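Local coordinates for protein putative modulator of DNA gyrase (Bacteroides thetaiotaomicron, PDB 1VPB) that is of unproven function but, as a member of the PmbA/TldD (peptidase U62) family, may act as a metallopeptidase, at residues W24-A29 and L90-K95; K123-K127 and P298-K302; L192-I196 and I225-L230; W210-S214 and P430-S434. All coordinates share one frame; numbering follows the deposited sequence. Where two conformers were deposited one is given.

Contact 1: W24-A29 and L90-K95; sequences WAMDYA and LETFIK
The helical segments Trp24-Ala29 and Leu90-Lys95 cross at -48° and meet by a knob-into-hole contact in which Ile94 fills the gap among Trp24, Ala25, Tyr28 and Ala29. Its two branches divide the hole: Ile94 CG2 meets the edge of the Tyr28 ring, 3.7 Å from Tyr28 CD2, while Ile94 CD1 reaches Ala25 CB at 4.1 Å. Both aromatic side chains have CG anti to the backbone N (chi1 169° for Trp24, -174° for Tyr28), which sends the two rings over to Glu91. There Glu91 CG is shared: it lies at the Trp24 edge, 3.6 Å from Trp24 CZ2, and over a face of Tyr28, 4.1 Å from the ring centroid, a CH-pi contact. Trp24 CZ3 also packs on Leu90 CD1 at 3.7 Å, and a water 2.7 Å from Tyr28 OH gives a weak bond to Glu91 O. Serine in place of Tyr28 would probably leave Glu91 CG without its ring face and one wall of the Ile94 hole missing. Helices 16-31 and 87-101 share a seat on the antiparallel sheet: Ala25 and Leu90 both rest on Leu67 of strand 58-73, while Met26 reaches strand 36-52 and Phe93 strand 76-82.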
loop_
_atom_site.group_PDB
_atom_site.type_symbol
_atom_site.label_atom_id
_atom_site.label_comp_id
_atom_site.label_asym_id
_atom_site.label_seq_id
_atom_site.Cartn_x
_atom_site.Cartn_y
_atom_site.Cartn_z
ATOM N N TRP A 24 9.482 -3.749 -31.872
ATOM C CA TRP A 24 8.632 -4.808 -32.454
ATOM C C TRP A 24 7.214 -4.701 -31.863
ATOM O O TRP A 24 6.232 -4.698 -32.611
ATOM C CB TRP A 24 9.219 -6.169 -32.171
ATOM C CG TRP A 24 8.238 -7.255 -32.523
ATOM C CD1 TRP A 24 8.086 -7.856 -33.731
ATOM C CD2 TRP A 24 7.225 -7.798 -31.669
ATOM N NE1 TRP A 24 7.044 -8.752 -33.686
ATOM C CE2 TRP A 24 6.516 -8.756 -32.420
ATOM C CE3 TRP A 24 6.890 -7.615 -30.326
ATOM C CZ2 TRP A 24 5.453 -9.486 -31.888
ATOM C CZ3 TRP A 24 5.847 -8.346 -29.794
ATOM C CH2 TRP A 24 5.131 -9.266 -30.578
ATOM N N ALA A 25 7.124 -4.474 -30.553
ATOM C CA ALA A 25 5.824 -4.368 -29.876
ATOM C C ALA A 25 5.054 -3.161 -30.361
ATOM O O ALA A 25 3.846 -3.259 -30.581
ATOM C CB ALA A 25 5.971 -4.352 -28.361
ATOM N N MET A 26 5.746 -2.018 -30.537
ATOM C CA MET A 26 5.110 -0.820 -31.088
ATOM C C MET A 26 4.515 -1.130 -32.467
ATOM O O MET A 26 3.358 -0.823 -32.786
ATOM C CB MET A 26 6.144 0.309 -31.176
ATOM C CG MET A 26 5.658 1.499 -31.896
ATOM S SD MET A 26 4.338 2.346 -31.019
ATOM C CE MET A 26 5.396 3.260 -29.932
ATOM N N ASP A 27 5.364 -1.689 -33.330
ATOM C CA ASP A 27 4.969 -1.987 -34.703
ATOM C C ASP A 27 3.779 -2.954 -34.710
ATOM O O ASP A 27 2.840 -2.747 -35.487
ATOM C CB ASP A 27 6.178 -2.528 -35.473
ATOM C CG ASP A 27 5.822 -2.990 -36.855
ATOM O OD1 ASP A 27 5.640 -2.102 -37.721
ATOM O OD2 ASP A 27 5.701 -4.204 -37.137
ATOM N N TYR A 28 3.823 -3.956 -33.867
ATOM C CA TYR A 28 2.758 -4.971 -33.807
ATOM C C TYR A 28 1.458 -4.288 -33.399
ATOM O O TYR A 28 0.386 -4.510 -34.014
ATOM C CB TYR A 28 3.131 -6.080 -32.828
ATOM C CG TYR A 28 2.113 -7.213 -32.864
ATOM C CD1 TYR A 28 2.166 -8.211 -33.840
ATOM C CD2 TYR A 28 1.054 -7.203 -31.973
ATOM C CE1 TYR A 28 1.190 -9.213 -33.890
ATOM C CE2 TYR A 28 0.100 -8.183 -32.006
ATOM C CZ TYR A 28 0.165 -9.174 -32.973
ATOM O OH TYR A 28 -0.873 -10.100 -32.947
ATOM N N ALA A 29 1.514 -3.457 -32.359
ATOM C CA ALA A 29 0.296 -2.743 -31.944
ATOM C C ALA A 29 -0.298 -1.875 -33.077
ATOM O O ALA A 29 -1.518 -1.815 -33.296
ATOM C CB ALA A 29 0.611 -1.857 -30.696
ATOM N N LEU A 90 3.378 -12.477 -26.464
ATOM C CA LEU A 90 3.153 -11.023 -26.573
ATOM C C LEU A 90 2.161 -10.707 -27.660
ATOM O O LEU A 90 1.336 -9.797 -27.517
ATOM C CB LEU A 90 4.445 -10.205 -26.863
ATOM C CG LEU A 90 5.326 -9.824 -25.696
ATOM C CD1 LEU A 90 6.577 -9.144 -26.248
ATOM C CD2 LEU A 90 4.611 -8.910 -24.742
ATOM N N GLU A 91 2.226 -11.406 -28.785
ATOM C CA GLU A 91 1.242 -11.172 -29.879
ATOM C C GLU A 91 -0.198 -11.320 -29.378
ATOM O O GLU A 91 -1.062 -10.452 -29.605
ATOM C CB GLU A 91 1.484 -12.127 -31.068
ATOM C CG GLU A 91 2.756 -11.805 -31.866
ATOM C CD GLU A 91 2.990 -12.694 -33.071
ATOM O OE1 GLU A 91 2.226 -13.673 -33.230
ATOM O OE2 GLU A 91 3.891 -12.378 -33.888
ATOM N N THR A 92 -0.462 -12.424 -28.696
ATOM C CA THR A 92 -1.785 -12.670 -28.127
ATOM C C THR A 92 -2.166 -11.623 -27.101
ATOM O O THR A 92 -3.311 -11.154 -27.125
ATOM C CB THR A 92 -1.786 -14.043 -27.461
ATOM O OG1 THR A 92 -1.600 -15.001 -28.497
ATOM C CG2 THR A 92 -3.158 -14.378 -26.837
ATOM N N PHE A 93 -1.238 -11.296 -26.198
ATOM C CA PHE A 93 -1.514 -10.352 -25.148
ATOM C C PHE A 93 -1.861 -8.977 -25.721
ATOM O O PHE A 93 -2.799 -8.300 -25.261
ATOM C CB PHE A 93 -0.298 -10.236 -24.208
ATOM C CG PHE A 93 -0.550 -9.380 -22.996
ATOM C CD1 PHE A 93 -1.492 -9.738 -22.039
ATOM C CD2 PHE A 93 0.116 -8.226 -22.846
ATOM C CE1 PHE A 93 -1.744 -8.919 -20.970
ATOM C CE2 PHE A 93 -0.095 -7.425 -21.754
ATOM C CZ PHE A 93 -0.978 -7.774 -20.823
ATOM N N ILE A 94 -1.046 -8.516 -26.676
ATOM C CA ILE A 94 -1.283 -7.193 -27.292
ATOM C C ILE A 94 -2.589 -7.198 -28.076
ATOM O O ILE A 94 -3.379 -6.297 -27.948
ATOM C CB ILE A 94 -0.093 -6.794 -28.200
ATOM C CG1 ILE A 94 1.130 -6.569 -27.290
ATOM C CG2 ILE A 94 -0.363 -5.530 -28.935
ATOM C CD1 ILE A 94 2.444 -6.433 -28.068
ATOM N N LYS A 95 -2.813 -8.222 -28.894
ATOM C CA LYS A 95 -4.050 -8.221 -29.692
ATOM C C LYS A 95 -5.266 -8.252 -28.795
ATOM O O LYS A 95 -6.278 -7.568 -29.085
ATOM C CB LYS A 95 -4.018 -9.387 -30.684
ATOM C CG LYS A 95 -5.210 -9.430 -31.652
ATOM C CD LYS A 95 -5.360 -8.127 -32.516
ATOM C CE LYS A 95 -6.139 -8.409 -33.820
ATOM N NZ LYS A 95 -7.427 -9.103 -33.487
HETATM O O HOH W 1 -2.552 -12.070 -32.234
#

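Contact 2: K123-K127 and P298-K302; sequences KPDLK and PHLVK
Lys127 and Lys302 send extended side chains out in the same general direction from neighbouring points of two loops. Their stems meet near the backbone, with Lys127 CB 3.8 Å from Lys302 CG. Lys127 NZ and Lys302 NZ stay 6.1 Å apart, so between these two lysines it is the aliphatic parts that touch. Val301 crosses Lys127 obliquely. Val301 CG1, anti to the backbone N (chi1 173°), is turned to the backbone of the other loop and lies 3.6 Å from Leu126 O. Leu126 bends the other way along the pair, laying CD2 against the backbone of His299, 3.5 Å from His299 O. The end-to-end directions of 123-127 and 299-302 are 22° apart, a side-by-side pairing of irregular loops that is fastened by one backbone bond: Lys302 N donates to Leu126 O over 2.8 Å, with an N-H...O angle of 166°. On the 123-127 side an Asx turn shapes the chain that presents this carbonyl, since Asp125 OD1 accepts from Lys127 N (2.9 Å) from above the carboxylate plane. Leu300 O is buried here with no polar partner in the model. His299 is fixed from outside the pair, its NE2 bonded to Thr316 and its ring meeting that of Tyr308, whose hydroxyl bonds to Pro124 O. Tyr216 serves the other end, hydrogen-bonding to Lys127 O and lying against Lys302 as a cation-pi partner.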
loop_
_atom_site.group_PDB
_atom_site.type_symbol
_atom_site.label_atom_id
_atom_site.label_comp_id
_atom_site.label_asym_id
_atom_site.label_seq_id
_atom_site.Cartn_x
_atom_site.Cartn_y
_atom_site.Cartn_z
ATOM N N LYS A 123 20.842 17.337 -24.636
ATOM C CA LYS A 123 21.176 18.094 -23.426
ATOM C C LYS A 123 22.214 17.292 -22.622
ATOM O O LYS A 123 22.366 16.061 -22.795
ATOM C CB LYS A 123 19.917 18.457 -22.613
ATOM C CG LYS A 123 19.056 19.580 -23.238
ATOM C CD LYS A 123 17.891 20.055 -22.372
ATOM C CE LYS A 123 17.484 21.503 -22.651
ATOM N NZ LYS A 123 16.726 21.679 -23.925
ATOM N N PRO A 124 22.966 17.970 -21.752
ATOM C CA PRO A 124 24.062 17.320 -21.045
ATOM C C PRO A 124 23.653 16.105 -20.199
ATOM O O PRO A 124 22.557 16.060 -19.629
ATOM C CB PRO A 124 24.614 18.446 -20.177
ATOM C CG PRO A 124 24.234 19.664 -20.781
ATOM C CD PRO A 124 22.865 19.395 -21.411
ATOM N N ASP A 125 24.543 15.143 -20.082
ATOM C CA ASP A 125 24.338 13.975 -19.203
ATOM C C ASP A 125 23.969 14.410 -17.808
ATOM O O ASP A 125 24.695 15.186 -17.162
ATOM C CB ASP A 125 25.636 13.147 -19.210
ATOM C CG ASP A 125 25.540 11.827 -18.537
ATOM O OD1 ASP A 125 24.479 11.460 -17.986
ATOM O OD2 ASP A 125 26.590 11.105 -18.479
ATOM N N LEU A 126 22.787 13.957 -17.322
ATOM C CA LEU A 126 22.363 14.313 -15.971
ATOM C C LEU A 126 23.120 13.484 -14.901
ATOM O O LEU A 126 23.011 13.799 -13.714
ATOM C CB LEU A 126 20.850 14.113 -15.754
ATOM C CG LEU A 126 19.983 15.076 -16.560
ATOM C CD1 LEU A 126 18.538 14.697 -16.631
ATOM C CD2 LEU A 126 20.073 16.523 -16.090
ATOM N N LYS A 127 23.814 12.428 -15.324
ATOM C CA LYS A 127 24.724 11.661 -14.459
ATOM C C LYS A 127 23.987 11.072 -13.259
ATOM O O LYS A 127 24.405 11.229 -12.107
ATOM C CB LYS A 127 25.880 12.558 -13.969
ATOM C CG LYS A 127 26.759 12.970 -15.144
ATOM C CD LYS A 127 27.983 13.726 -14.717
ATOM C CE LYS A 127 28.791 14.108 -15.937
ATOM N NZ LYS A 127 29.999 14.952 -15.537
ATOM N N PRO A 298 14.149 20.821 -13.302
ATOM C CA PRO A 298 14.276 19.415 -13.740
ATOM C C PRO A 298 15.649 19.003 -14.284
ATOM O O PRO A 298 15.879 17.796 -14.556
ATOM C CB PRO A 298 13.224 19.289 -14.869
ATOM C CG PRO A 298 12.926 20.705 -15.275
ATOM C CD PRO A 298 13.226 21.607 -14.149
ATOM N N HIS A 299 16.531 19.999 -14.490
ATOM C CA HIS A 299 17.762 19.734 -15.231
ATOM C C HIS A 299 19.026 19.756 -14.363
ATOM O O HIS A 299 20.136 19.785 -14.884
ATOM C CB HIS A 299 17.875 20.678 -16.406
ATOM C CG HIS A 299 16.715 20.628 -17.340
ATOM N ND1 HIS A 299 16.361 21.674 -18.172
ATOM C CD2 HIS A 299 15.792 19.638 -17.556
ATOM C CE1 HIS A 299 15.290 21.323 -18.882
ATOM N NE2 HIS A 299 14.911 20.099 -18.504
ATOM N N LEU A 300 18.867 19.764 -13.060
ATOM C CA LEU A 300 20.030 19.691 -12.130
ATOM C C LEU A 300 20.786 18.385 -12.273
ATOM O O LEU A 300 20.231 17.300 -12.204
ATOM C CB LEU A 300 19.588 19.885 -10.672
ATOM C CG LEU A 300 18.802 21.153 -10.380
ATOM C CD1 LEU A 300 18.452 21.187 -8.940
ATOM C CD2 LEU A 300 19.601 22.370 -10.782
ATOM N N VAL A 301 22.107 18.486 -12.467
ATOM C CA VAL A 301 22.929 17.307 -12.635
ATOM C C VAL A 301 23.209 16.603 -11.322
ATOM O O VAL A 301 23.414 17.260 -10.272
ATOM C CB VAL A 301 24.249 17.743 -13.373
ATOM C CG1 VAL A 301 25.248 16.647 -13.443
ATOM C CG2 VAL A 301 23.890 18.238 -14.771
ATOM N N LYS A 302 23.209 15.268 -11.379
ATOM C CA LYS A 302 23.378 14.359 -10.290
ATOM C C LYS A 302 22.349 14.635 -9.179
ATOM O O LYS A 302 22.667 14.488 -8.009
ATOM C CB LYS A 302 24.795 14.472 -9.619
ATOM C CG LYS A 302 25.974 14.105 -10.468
ATOM C CD LYS A 302 27.218 13.880 -9.616
ATOM C CE LYS A 302 28.360 13.297 -10.471
ATOM N NZ LYS A 302 29.706 13.220 -9.739
#

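Contact 3: L192-I196 and I225-L230; sequences LSADI and IGQKAL
The flat groups that Leu192-Ile196 and Ile225-Leu230 bring together are peptide units, since the touching side chains are all aliphatic. Ile225 CG2 lies over a face of the peptide joining Ser193 to Ala194, 3.7 Å from Ala194 N, and Ile196 CD1 lies over a face of the Ala229-Leu230 peptide. This is a helix packed on a face of the antiparallel sheet: after the hairpin of strands 181-198 and 207-214 the chain returns as helix 225-234 and lies on the sheet, its first turns directed 32° from strand 192-196. The strand's alternation decides who takes part. Leu192, Ala194 and Ile196 point their CB atoms at the helix, while Ser193 and Asp195 point theirs to the other side, where Asp195 forms a salt bridge with Arg52. An approach of the axes to 7.4 Å is close for a helix on a strand, and small residues account for it: Ala194 CB sits 3.9 Å from Gly226 CA and 3.9 Å from Ala229 CB. On one flank of this narrow point Ile225 extends along the strand; with CG1 anti to the carbonyl carbon (chi1 -61°) and the chain straight beyond it, Ile225 CD1 reaches Leu192 CB at 3.6 Å. Val148 of helix 138-150 touches both Ala194 and Ile225, so a second helix borders the same apolar layer. On the other flank Ile196 CD1 packs 3.7 Å from Ala229 CB and 3.4 Å from Leu230 N, whose hydrogen is already given to Gly226 O within the helix at 3.0 Å.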
loop_
_atom_site.group_PDB
_atom_site.type_symbol
_atom_site.label_atom_id
_atom_site.label_comp_id
_atom_site.label_asym_id
_atom_site.label_seq_id
_atom_site.Cartn_x
_atom_site.Cartn_y
_atom_site.Cartn_z
ATOM N N LEU A 192 20.436 4.325 3.596
ATOM C CA LEU A 192 20.690 3.721 4.883
ATOM C C LEU A 192 19.765 4.355 5.886
ATOM O O LEU A 192 19.511 5.558 5.845
ATOM C CB LEU A 192 22.133 3.946 5.341
ATOM C CG LEU A 192 23.242 3.096 4.708
ATOM C CD1 LEU A 192 24.614 3.799 4.947
ATOM C CD2 LEU A 192 23.235 1.721 5.283
ATOM N N SER A 193 19.264 3.563 6.805
ATOM C CA SER A 193 18.355 4.068 7.805
ATOM C C SER A 193 18.524 3.380 9.145
ATOM O O SER A 193 19.110 2.295 9.280
ATOM C CB SER A 193 16.896 3.959 7.328
ATOM O OG SER A 193 16.467 2.627 7.354
ATOM N N ALA A 194 18.063 4.080 10.173
ATOM C CA ALA A 194 17.916 3.517 11.520
ATOM C C ALA A 194 16.523 3.789 12.049
ATOM O O ALA A 194 15.942 4.817 11.756
ATOM C CB ALA A 194 18.916 4.115 12.506
ATOM N N ASP A 195 16.030 2.880 12.878
ATOM C CA ASP A 195 14.786 3.112 13.610
ATOM C C ASP A 195 14.970 2.553 15.019
ATOM O O ASP A 195 15.470 1.430 15.213
ATOM C CB ASP A 195 13.582 2.520 12.871
ATOM C CG ASP A 195 13.664 1.046 12.737
ATOM O OD1 ASP A 195 13.406 0.373 13.764
ATOM O OD2 ASP A 195 13.974 0.456 11.677
ATOM N N ILE A 196 14.611 3.350 16.013
ATOM C CA ILE A 196 14.900 3.016 17.382
ATOM C C ILE A 196 13.655 3.219 18.209
ATOM O O ILE A 196 12.985 4.210 18.040
ATOM C CB ILE A 196 16.006 3.939 17.932
ATOM C CG1 ILE A 196 17.260 3.783 17.079
ATOM C CG2 ILE A 196 16.263 3.639 19.416
ATOM C CD1 ILE A 196 18.445 4.606 17.506
ATOM N N ILE A 225 23.906 8.097 11.480
ATOM C CA ILE A 225 22.496 7.807 11.271
ATOM C C ILE A 225 21.868 7.195 12.518
ATOM O O ILE A 225 20.758 7.595 12.909
ATOM C CB ILE A 225 22.306 6.878 10.048
ATOM C CG1 ILE A 225 22.848 7.574 8.785
ATOM C CG2 ILE A 225 20.813 6.572 9.859
ATOM C CD1 ILE A 225 22.853 6.700 7.520
ATOM N N GLY A 226 22.551 6.225 13.125
ATOM C CA GLY A 226 22.048 5.587 14.338
ATOM C C GLY A 226 22.089 6.581 15.481
ATOM O O GLY A 226 21.146 6.715 16.260
ATOM N N GLN A 227 23.172 7.342 15.520
ATOM C CA GLN A 227 23.290 8.409 16.484
ATOM C C GLN A 227 22.115 9.389 16.422
ATOM O O GLN A 227 21.470 9.649 17.441
ATOM C CB GLN A 227 24.595 9.148 16.262
ATOM C CG GLN A 227 24.945 10.092 17.402
ATOM C CD GLN A 227 26.058 11.037 17.029
ATOM O OE1 GLN A 227 26.954 10.680 16.258
ATOM N NE2 GLN A 227 26.011 12.249 17.573
ATOM N N LYS A 228 21.836 9.923 15.238
ATOM C CA LYS A 228 20.724 10.851 15.049
ATOM C C LYS A 228 19.372 10.273 15.417
ATOM O O LYS A 228 18.564 10.953 16.052
ATOM C CB LYS A 228 20.665 11.354 13.605
ATOM C CG LYS A 228 21.713 12.447 13.308
ATOM C CD LYS A 228 21.658 12.876 11.835
ATOM C CE LYS A 228 22.877 13.696 11.370
ATOM N NZ LYS A 228 24.143 12.910 11.348
ATOM N N ALA A 229 19.122 9.010 15.071
ATOM C CA ALA A 229 17.844 8.387 15.452
ATOM C C ALA A 229 17.711 8.296 16.962
ATOM O O ALA A 229 16.619 8.473 17.500
ATOM C CB ALA A 229 17.707 6.980 14.831
ATOM N N LEU A 230 18.819 7.970 17.630
ATOM C CA LEU A 230 18.777 7.850 19.081
ATOM C C LEU A 230 18.473 9.209 19.714
ATOM O O LEU A 230 17.640 9.325 20.623
ATOM C CB LEU A 230 20.091 7.279 19.619
ATOM C CG LEU A 230 20.132 7.157 21.140
ATOM C CD1 LEU A 230 18.971 6.328 21.646
ATOM C CD2 LEU A 230 21.454 6.591 21.613
#

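Contact 4: W210-S214 and P430-S434; sequences WYESS and PRLNS
Water 2 gathers polar atoms from both segments: it accepts from Ser213 N at 2.9 Å and, in the conformer described, one of two, lies 3.0 Å from Asn433 OD1, with Glu212 OE1 also close by. More acceptors surround it than it has protons, leaving their sharing unsettled. Water 3 makes a second bridge, donating to Asn433 O at 2.8 Å and bonding weakly to Ser213 OG. No direct hydrogen bond joins the segments, which the waters bridge instead; tentatively, Asn433 in that conformer stands against Ser213 O, but neither end of its amide is placed to bond it. Arg431 meets the strand a few residues back. Its side chain, bent at chi3 (60°), brings the guanidinium to Trp210, with Arg431 NH1 3.7 Å from Trp210 CZ2 and the two planes 60° apart. Trp210 CH2 lies over a guanidinium face; near its plane lie Tyr211 O, poorly angled for a hydrogen bond, and Glu212 OE1, in a long salt bridge 4.0 Å from Arg431 NH2. The contact joins the outermost strand, within this chain, of the antiparallel sheet to a type I beta turn, Arg431 to Ser434, of the C-terminal domain. Within the strand Trp210 NE1 donates to Glu212 OE2 over 3.0 Å at 168°; the oxygen lies in the indole plane, but the N-H meets the carboxylate from above. A leucine at Trp210 would probably leave Glu212 OE2 without this donor and Arg431 without its ring neighbour, setting both charged groups freer to turn. Met254 touches both Trp210 and Arg431, and Ile225 of helix 225-234 packs on Trp210 and Glu212.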
loop_
_atom_site.group_PDB
_atom_site.type_symbol
_atom_site.label_atom_id
_atom_site.label_comp_id
_atom_site.label_asym_id
_atom_site.label_seq_id
_atom_site.Cartn_x
_atom_site.Cartn_y
_atom_site.Cartn_z
ATOM N N TRP A 210 16.085 7.891 11.327
ATOM C CA TRP A 210 16.825 8.774 10.467
ATOM C C TRP A 210 17.237 7.980 9.255
ATOM O O TRP A 210 17.333 6.770 9.325
ATOM C CB TRP A 210 18.054 9.322 11.190
ATOM C CG TRP A 210 18.703 10.403 10.414
ATOM C CD1 TRP A 210 19.861 10.338 9.694
ATOM C CD2 TRP A 210 18.202 11.727 10.243
ATOM N NE1 TRP A 210 20.125 11.550 9.103
ATOM C CE2 TRP A 210 19.128 12.428 9.441
ATOM C CE3 TRP A 210 17.084 12.407 10.726
ATOM C CZ2 TRP A 210 18.947 13.763 9.078
ATOM C CZ3 TRP A 210 16.915 13.743 10.394
ATOM C CH2 TRP A 210 17.829 14.399 9.562
ATOM N N TYR A 211 17.468 8.664 8.131
ATOM C CA TYR A 211 17.960 8.016 6.940
ATOM C C TYR A 211 18.691 8.991 6.083
ATOM O O TYR A 211 18.554 10.212 6.207
ATOM C CB TYR A 211 16.832 7.358 6.160
ATOM C CG TYR A 211 16.073 8.356 5.390
ATOM C CD1 TYR A 211 15.093 9.112 6.008
ATOM C CD2 TYR A 211 16.387 8.627 4.063
ATOM C CE1 TYR A 211 14.392 10.074 5.304
ATOM C CE2 TYR A 211 15.707 9.574 3.358
ATOM C CZ TYR A 211 14.708 10.302 3.989
ATOM O OH TYR A 211 14.010 11.271 3.294
ATOM N N GLU A 212 19.540 8.425 5.237
ATOM C CA GLU A 212 20.355 9.158 4.304
ATOM C C GLU A 212 20.187 8.421 2.976
ATOM O O GLU A 212 19.976 7.198 2.977
ATOM C CB GLU A 212 21.812 9.079 4.689
ATOM C CG GLU A 212 22.202 9.777 5.991
ATOM C CD GLU A 212 22.115 11.282 5.986
ATOM O OE1 GLU A 212 21.843 11.894 4.945
ATOM O OE2 GLU A 212 22.346 11.857 7.095
ATOM N N SER A 213 20.240 9.182 1.878
ATOM C CA SER A 213 20.239 8.588 0.537
ATOM C C SER A 213 21.089 9.366 -0.449
ATOM O O SER A 213 21.471 10.521 -0.215
ATOM C CB SER A 213 18.789 8.379 0.036
ATOM O OG SER A 213 18.142 9.608 -0.170
ATOM N N SER A 214 21.434 8.716 -1.551
ATOM C CA SER A 214 22.216 9.334 -2.612
ATOM C C SER A 214 22.069 8.523 -3.897
ATOM O O SER A 214 21.780 7.324 -3.845
ATOM C CB SER A 214 23.706 9.354 -2.252
ATOM O OG SER A 214 24.457 10.046 -3.250
ATOM N N PRO A 430 18.028 22.954 3.058
ATOM C CA PRO A 430 17.226 21.975 2.349
ATOM C C PRO A 430 17.928 20.621 2.361
ATOM O O PRO A 430 19.155 20.586 2.429
ATOM C CB PRO A 430 17.198 22.502 0.918
ATOM C CG PRO A 430 18.350 23.384 0.793
ATOM C CD PRO A 430 18.547 23.969 2.140
ATOM N N ARG A 431 17.172 19.533 2.288
ATOM C CA ARG A 431 17.742 18.191 2.101
ATOM C C ARG A 431 17.985 17.980 0.617
ATOM O O ARG A 431 17.064 17.735 -0.148
ATOM C CB ARG A 431 16.774 17.133 2.645
ATOM C CG ARG A 431 16.550 17.250 4.143
ATOM C CD ARG A 431 15.821 16.043 4.826
ATOM N NE ARG A 431 16.430 14.681 4.765
ATOM C CZ ARG A 431 17.652 14.300 5.208
ATOM N NH1 ARG A 431 18.518 15.176 5.708
ATOM N NH2 ARG A 431 18.029 13.008 5.117
ATOM N N LEU A 432 19.222 18.108 0.192
ATOM C CA LEU A 432 19.535 18.016 -1.239
ATOM C C LEU A 432 19.400 16.637 -1.863
ATOM O O LEU A 432 19.332 16.528 -3.087
ATOM C CB LEU A 432 20.908 18.574 -1.505
ATOM C CG LEU A 432 21.124 20.030 -1.073
ATOM C CD1 LEU A 432 22.555 20.467 -1.330
ATOM C CD2 LEU A 432 20.128 20.959 -1.726
ATOM N N ASN A 433 19.357 15.588 -1.054
ATOM C CA ASN A 433 19.213 14.235 -1.596
ATOM C C ASN A 433 17.735 13.876 -1.857
ATOM O O ASN A 433 17.417 12.777 -2.338
ATOM C CB ASN A 433 19.937 13.233 -0.671
ATOM C CG ASN A 433 21.456 13.446 -0.631
ATOM O OD1 ASN A 433 22.070 13.612 0.446
ATOM N ND2 ASN A 433 22.075 13.400 -1.790
ATOM N N SER A 434 16.838 14.828 -1.572
ATOM C CA SER A 434 15.425 14.701 -1.888
ATOM C C SER A 434 15.121 15.441 -3.206
ATOM O O SER A 434 15.728 16.418 -3.488
ATOM C CB SER A 434 14.607 15.395 -0.768
ATOM O OG SER A 434 13.222 15.265 -1.035
HETATM O O HOH W 2 20.894 11.859 2.607
HETATM O O HOH W 3 19.002 10.704 -3.299
HETATM O O HOH W 4 24.621 12.625 -2.202
#

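Contact 1 closes first along the chain and lies far from the rest, its centre about 34 Å from that of contact 2 and about 48 Å from that of contact 3. Contact 3 is nested in the loop closed by contact 2, whereas contact 4 alternates its segments with both. Contacts 3 and 4 touch: neighbouring strands 181-198 and 207-214 join them through probable backbone hydrogen bonds of Ala194 with Trp210 and of Leu192 with Glu212. Contacts 1, 3 and 4 thus all meet the same antiparallel sheet. Contacts 2 and 4, centres about 18 Å apart, instead join loops of the C-terminal domain to the loop 123-127 and to the edge strand of the central domain.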